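PDB 5EK5: IRMA from Escherichia coli CFT073, which mimics an interleukin receptor as a secreted virulence-associated protein with a fibronectin fold, and probably binds host cytokines. Local coordinates for the interface of chains A and B. Coordinates in Å, arbitrary orientation; residue numbers count along the deposited sequence, not the author numbering. Chains: chain A/B, IRMA.

Contact 1: the interface of chains A and B. Residues chain A 90-92; chain B 121-124.
A:Thr90 to A:Ile92 pair with B:Ile121 to B:Ser124 as parallel strands, joined by main-chain hydrogen bonds that are close to straight. B:Thr122 is held by both its backbone polar groups. B:Thr122 N gives to A:Thr90 O at 3.0 Å. B:Thr122 O takes the N-H of A:Ile92, with A:Ile92 N at 2.9 Å. Two residues on, B:Ser124 N gives to A:Ile92 O at 2.9 Å, just past the end of the strand.

A side-chain bond is added where A:Glu91 crosses B:Thr122. The glutamate chain runs out extended with CG anti to the backbone N (chi1 174°), which carries the carboxylate along the partner strand. B:Thr122 OG1 donates to A:Glu91 OE1 at 3.1 Å; the glutamate oxygen accepts on its anti lone pair, the one turned away from OE2. The second carboxylate oxygen, A:Glu91 OE2, lies 3.4 Å from B:Ser124 CB.

The apolar contacts involve A:Thr90 and A:Ile92. A:Thr90 CG2 lies alongside B:Ile121 CG1 at 3.6 Å, the two side chains pointing the same way. The CD1 methyl of A:Ile92 meets CG2 of both B:Ile121 and B:Val123, each about 4.1 Å away.

In the fold, the short C-terminal strand 120-123 of chain B is laid against strand 89-99 of chain A, extending a sheet of the partner's fibronectin domain.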
ATOM      1  N   THR A  90      -2.294  10.318  -9.291  1.00 33.30           N
ATOM      2  CA  THR A  90      -1.489  11.507  -9.076  1.00 37.67           C
ATOM      3  C   THR A  90      -0.101  11.299  -9.678  1.00 36.77           C
ATOM      4  O   THR A  90       0.420  10.182  -9.685  1.00 32.02           O
ATOM      5  CB  THR A  90      -1.389  11.869  -7.577  1.00 36.31           C
ATOM      6  OG1 THR A  90      -0.789  13.162  -7.437  1.00 42.57           O
ATOM      7  CG2 THR A  90      -0.578  10.840  -6.814  1.00 28.43           C
ATOM      8  N   GLU A  91       0.470  12.366 -10.229  1.00 35.31           N
ATOM      9  CA  GLU A  91       1.811  12.295 -10.799  1.00 35.55           C
ATOM     10  C   GLU A  91       2.777  13.280 -10.150  1.00 36.90           C
ATOM     11  O   GLU A  91       2.510  14.478 -10.079  1.00 32.94           O
ATOM     12  CB  GLU A  91       1.772  12.539 -12.309  1.00 36.49           C
ATOM     13  CG  GLU A  91       3.154  12.634 -12.943  1.00 37.41           C
ATOM     14  CD  GLU A  91       3.125  12.475 -14.449  1.00 55.26           C
ATOM     15  OE1 GLU A  91       2.658  11.417 -14.925  1.00 60.32           O
ATOM     16  OE2 GLU A  91       3.571  13.405 -15.158  1.00 56.94           O
ATOM     17  N   ILE A  92       3.904  12.757  -9.677  1.00 38.85           N
ATOM     18  CA  ILE A  92       4.965  13.576  -9.110  1.00 37.02           C
ATOM     19  C   ILE A  92       5.729  14.285 -10.225  1.00 41.04           C
ATOM     20  O   ILE A  92       6.332  13.638 -11.083  1.00 39.26           O
ATOM     21  CB  ILE A  92       5.951  12.727  -8.278  1.00 31.90           C
ATOM     22  CG1 ILE A  92       5.206  11.964  -7.176  1.00 29.77           C
ATOM     23  CG2 ILE A  92       7.052  13.598  -7.698  1.00 31.18           C
ATOM     24  CD1 ILE A  92       6.068  10.991  -6.395  1.00 26.04           C
TER
ATOM     25  N   ILE B 121       0.056   6.279  -8.282  1.00 27.70           N
ATOM     26  CA  ILE B 121       1.104   7.287  -8.311  1.00 30.16           C
ATOM     27  C   ILE B 121       2.108   7.003  -9.415  1.00 33.78           C
ATOM     28  O   ILE B 121       2.635   5.895  -9.524  1.00 34.04           O
ATOM     29  CB  ILE B 121       1.843   7.372  -6.963  1.00 28.61           C
ATOM     30  CG1 ILE B 121       0.850   7.634  -5.830  1.00 28.77           C
ATOM     31  CG2 ILE B 121       2.906   8.459  -7.005  1.00 29.59           C
ATOM     32  CD1 ILE B 121       1.468   7.587  -4.452  1.00 26.50           C
ATOM     33  N   THR B 122       2.349   8.011 -10.245  1.00 36.21           N
ATOM     34  CA  THR B 122       3.364   7.946 -11.284  1.00 41.57           C
ATOM     35  C   THR B 122       4.388   9.052 -11.081  1.00 46.27           C
ATOM     36  O   THR B 122       4.182   9.962 -10.277  1.00 43.52           O
ATOM     37  CB  THR B 122       2.756   8.080 -12.688  1.00 44.80           C
ATOM     38  OG1 THR B 122       2.043   9.320 -12.784  1.00 41.32           O
ATOM     39  CG2 THR B 122       1.803   6.930 -12.968  1.00 44.61           C
ATOM     40  N   VAL B 123       5.481   8.982 -11.831  1.00 45.88           N
ATOM     41  CA  VAL B 123       6.535   9.980 -11.739  1.00 47.67           C
ATOM     42  C   VAL B 123       6.857  10.519 -13.127  1.00 51.31           C
ATOM     43  O   VAL B 123       7.069   9.753 -14.064  1.00 49.08           O
ATOM     44  CB  VAL B 123       7.810   9.403 -11.092  1.00 46.86           C
ATOM     45  CG1 VAL B 123       8.955  10.389 -11.202  1.00 49.68           C
ATOM     46  CG2 VAL B 123       7.553   9.045  -9.639  1.00 46.82           C
ATOM     47  N   SER B 124       6.878  11.843 -13.249  1.00 55.76           N
ATOM     48  CA  SER B 124       7.080  12.505 -14.534  1.00 63.42           C
ATOM     49  C   SER B 124       8.472  12.270 -15.112  1.00 66.97           C
ATOM     50  O   SER B 124       9.418  11.972 -14.384  1.00 62.26           O
ATOM     51  CB  SER B 124       6.833  14.007 -14.396  1.00 66.13           C
ATOM     52  OG  SER B 124       7.360  14.708 -15.510  1.00 69.44           O
TER

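Contact 2: the interface of chains A and B. Residues chain A 12-13, 114, 118; chain B 13, 114, 117-118.
A:Pro118 and B:Pro118 meet on extended, polyproline-like backbone (phi/psi -83°/155° in chain A) within the loops that leave each fibronectin-type domain, while A:Asn13 and B:Asn13 belong to strand 9-19. The proline rings face each other through their outer corners, A:Pro118 CG to B:Pro118 CG at 3.5 Å, a close fit for two carbons. Each ring also packs on the opposite asparagine: A:Pro118 CB lies against B:Asn13 O, and the amide oxygen OD1 of B:Asn13 lies 3.3 Å from A:Pro118 CA. A:Asn13 OD1 makes the same approach to B:Pro118 CA.

Beside the prolines, ordered waters join the polar groups. Water 1 bridges A:Arg12 NH1, A:Asn13 O, A:Gln114 OE1 and B:Gln114 NE2; with nitrogens and carbonyl oxygens both among its partners, its orientation is probably restricted. It lies in the plane of the guanidinium, at the edge, 2.8 Å from A:Arg12 NH1; the B:Gln114 amide is turned almost perpendicular to that plane.

Water 2 ties the two glutamines a second time, linking A:Gln114 NE2 at 2.9 Å with B:Gln114 OE1. It also touches B:Asn13 O at 3.1 Å. B:Gln114 runs out extended (chi2 -179°), which carries its amide between the two waters, NE2 to water 1 and OE1 to water 2. Further out, B:His117 presents ND1 in the ring plane to water 3, which passes the link on to A:Pro118 O at 2.6 Å.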
ATOM      1  N   ARG A  12       3.353   5.535  -1.541  1.00 32.08           N
ATOM      2  CA  ARG A  12       2.043   5.022  -1.909  1.00 33.35           C
ATOM      3  C   ARG A  12       0.975   5.791  -1.147  1.00 36.84           C
ATOM      4  O   ARG A  12       1.238   6.335  -0.074  1.00 32.55           O
ATOM      5  CB  ARG A  12       1.928   3.520  -1.622  1.00 31.85           C
ATOM      6  CG  ARG A  12       1.928   3.138  -0.148  1.00 32.49           C
ATOM      7  CD  ARG A  12       1.939   1.621   0.017  1.00 35.06           C
ATOM      8  NE  ARG A  12       1.797   1.199   1.411  1.00 38.07           N
ATOM      9  CZ  ARG A  12       0.640   0.875   1.981  1.00 45.24           C
ATOM     10  NH1 ARG A  12      -0.485   0.910   1.275  1.00 38.24           N
ATOM     11  NH2 ARG A  12       0.607   0.499   3.254  1.00 43.79           N
ATOM     12  N   ASN A  13      -0.224   5.842  -1.715  1.00 26.00           N
ATOM     13  CA  ASN A  13      -1.356   6.492  -1.075  1.00 26.18           C
ATOM     14  C   ASN A  13      -2.035   5.499  -0.142  1.00 30.47           C
ATOM     15  O   ASN A  13      -2.397   4.401  -0.564  1.00 32.27           O
ATOM     16  CB  ASN A  13      -2.330   7.021  -2.129  1.00 29.95           C
ATOM     17  CG  ASN A  13      -3.651   7.446  -1.536  1.00 32.35           C
ATOM     18  OD1 ASN A  13      -4.705   6.954  -1.928  1.00 32.08           O
ATOM     19  ND2 ASN A  13      -3.600   8.357  -0.572  1.00 35.54           N
ATOM     20  N   GLN A 114       3.770   3.741  -6.222  1.00 32.61           N
ATOM     21  CA  GLN A 114       2.802   2.678  -6.468  1.00 33.18           C
ATOM     22  C   GLN A 114       2.003   2.988  -7.728  1.00 33.00           C
ATOM     23  O   GLN A 114       0.946   3.624  -7.674  1.00 27.13           O
ATOM     24  CB  GLN A 114       1.846   2.489  -5.289  1.00 35.73           C
ATOM     25  CG  GLN A 114       1.093   1.156  -5.340  1.00 38.22           C
ATOM     26  CD  GLN A 114       0.075   0.993  -4.221  1.00 33.12           C
ATOM     27  OE1 GLN A 114      -0.364   1.971  -3.615  1.00 32.70           O
ATOM     28  NE2 GLN A 114      -0.307  -0.249  -3.946  1.00 29.70           N
ATOM     29  N   PRO A 118      -4.539  -1.692  -6.917  1.00 33.22           N
ATOM     30  CA  PRO A 118      -4.670  -2.938  -6.156  1.00 35.28           C
ATOM     31  C   PRO A 118      -6.102  -3.437  -6.001  1.00 36.83           C
ATOM     32  O   PRO A 118      -7.049  -2.648  -6.064  1.00 37.48           O
ATOM     33  CB  PRO A 118      -4.099  -2.560  -4.791  1.00 32.81           C
ATOM     34  CG  PRO A 118      -4.452  -1.124  -4.650  1.00 31.22           C
ATOM     35  CD  PRO A 118      -4.387  -0.521  -6.037  1.00 30.25           C
TER
ATOM     36  N   ASN B  13      -3.003  -5.820  -1.373  1.00 31.30           N
ATOM     37  CA  ASN B  13      -2.611  -6.386  -2.648  1.00 30.58           C
ATOM     38  C   ASN B  13      -1.547  -5.511  -3.298  1.00 31.31           C
ATOM     39  O   ASN B  13      -1.744  -4.307  -3.470  1.00 32.13           O
ATOM     40  CB  ASN B  13      -3.828  -6.527  -3.560  1.00 30.53           C
ATOM     41  CG  ASN B  13      -3.454  -6.848  -4.985  1.00 31.14           C
ATOM     42  OD1 ASN B  13      -3.803  -6.113  -5.908  1.00 35.32           O
ATOM     43  ND2 ASN B  13      -2.750  -7.955  -5.177  1.00 30.70           N
ATOM     44  N   GLN B 114      -6.632  -3.420   3.295  1.00 39.99           N
ATOM     45  CA  GLN B 114      -6.763  -2.229   2.467  1.00 35.97           C
ATOM     46  C   GLN B 114      -8.141  -2.192   1.811  1.00 35.56           C
ATOM     47  O   GLN B 114      -8.306  -2.673   0.688  1.00 33.41           O
ATOM     48  CB  GLN B 114      -5.660  -2.180   1.407  1.00 34.20           C
ATOM     49  CG  GLN B 114      -5.495  -0.804   0.792  1.00 38.66           C
ATOM     50  CD  GLN B 114      -4.422  -0.724  -0.275  1.00 40.08           C
ATOM     51  OE1 GLN B 114      -4.057  -1.723  -0.893  1.00 34.67           O
ATOM     52  NE2 GLN B 114      -3.887   0.476  -0.475  1.00 41.82           N
ATOM     53  N   HIS B 117      -9.840   2.218  -2.421  1.00 39.30           N
ATOM     54  CA  HIS B 117      -9.112   2.357  -3.672  1.00 34.23           C
ATOM     55  C   HIS B 117      -8.137   3.515  -3.534  1.00 32.10           C
ATOM     56  O   HIS B 117      -8.550   4.670  -3.394  1.00 32.40           O
ATOM     57  CB  HIS B 117     -10.057   2.600  -4.846  1.00 39.68           C
ATOM     58  CG  HIS B 117     -10.869   1.394  -5.228  1.00 45.84           C
ATOM     59  ND1 HIS B 117     -10.309   0.273  -5.775  1.00 44.89           N
ATOM     60  CD2 HIS B 117     -12.199   1.162  -5.137  1.00 49.78           C
ATOM     61  CE1 HIS B 117     -11.262  -0.624  -6.011  1.00 49.88           C
ATOM     62  NE2 HIS B 117     -12.415  -0.101  -5.631  1.00 51.60           N
ATOM     63  N   PRO B 118      -6.833   3.206  -3.539  1.00 29.02           N
ATOM     64  CA  PRO B 118      -5.831   4.256  -3.377  1.00 34.54           C
ATOM     65  C   PRO B 118      -5.562   4.961  -4.693  1.00 37.35           C
ATOM     66  O   PRO B 118      -5.800   4.392  -5.759  1.00 37.74           O
ATOM     67  CB  PRO B 118      -4.599   3.490  -2.909  1.00 31.35           C
ATOM     68  CG  PRO B 118      -4.730   2.182  -3.580  1.00 33.45           C
ATOM     69  CD  PRO B 118      -6.213   1.878  -3.661  1.00 29.81           C
TER
HETATM   70  O   HOH W   1      -1.480   1.746  -1.172  1.00 24.91           O
HETATM   71  O   HOH W   2      -1.778  -1.710  -1.854  1.00 33.63           O
HETATM   72  O   HOH W   3      -7.895  -0.176  -6.415  1.00 36.45           O

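Contact 1 and contact 2 have centres about 14 Å apart, measured between the means of their C-alpha atoms, and share no residue. They are joined along one chain: B:Pro118 of contact 2 comes two residues before strand 120-123 of chain B, which begins just ahead of the segment in contact 1. The loop therefore crosses between the subunits at contact 2, and the strand then docks on the partner at contact 1. With the two-fold repeating both, each subunit appears to lend its C-terminal strand to the other, as in a domain-swapped dimer, which may be the form that acts in receptor mimicry.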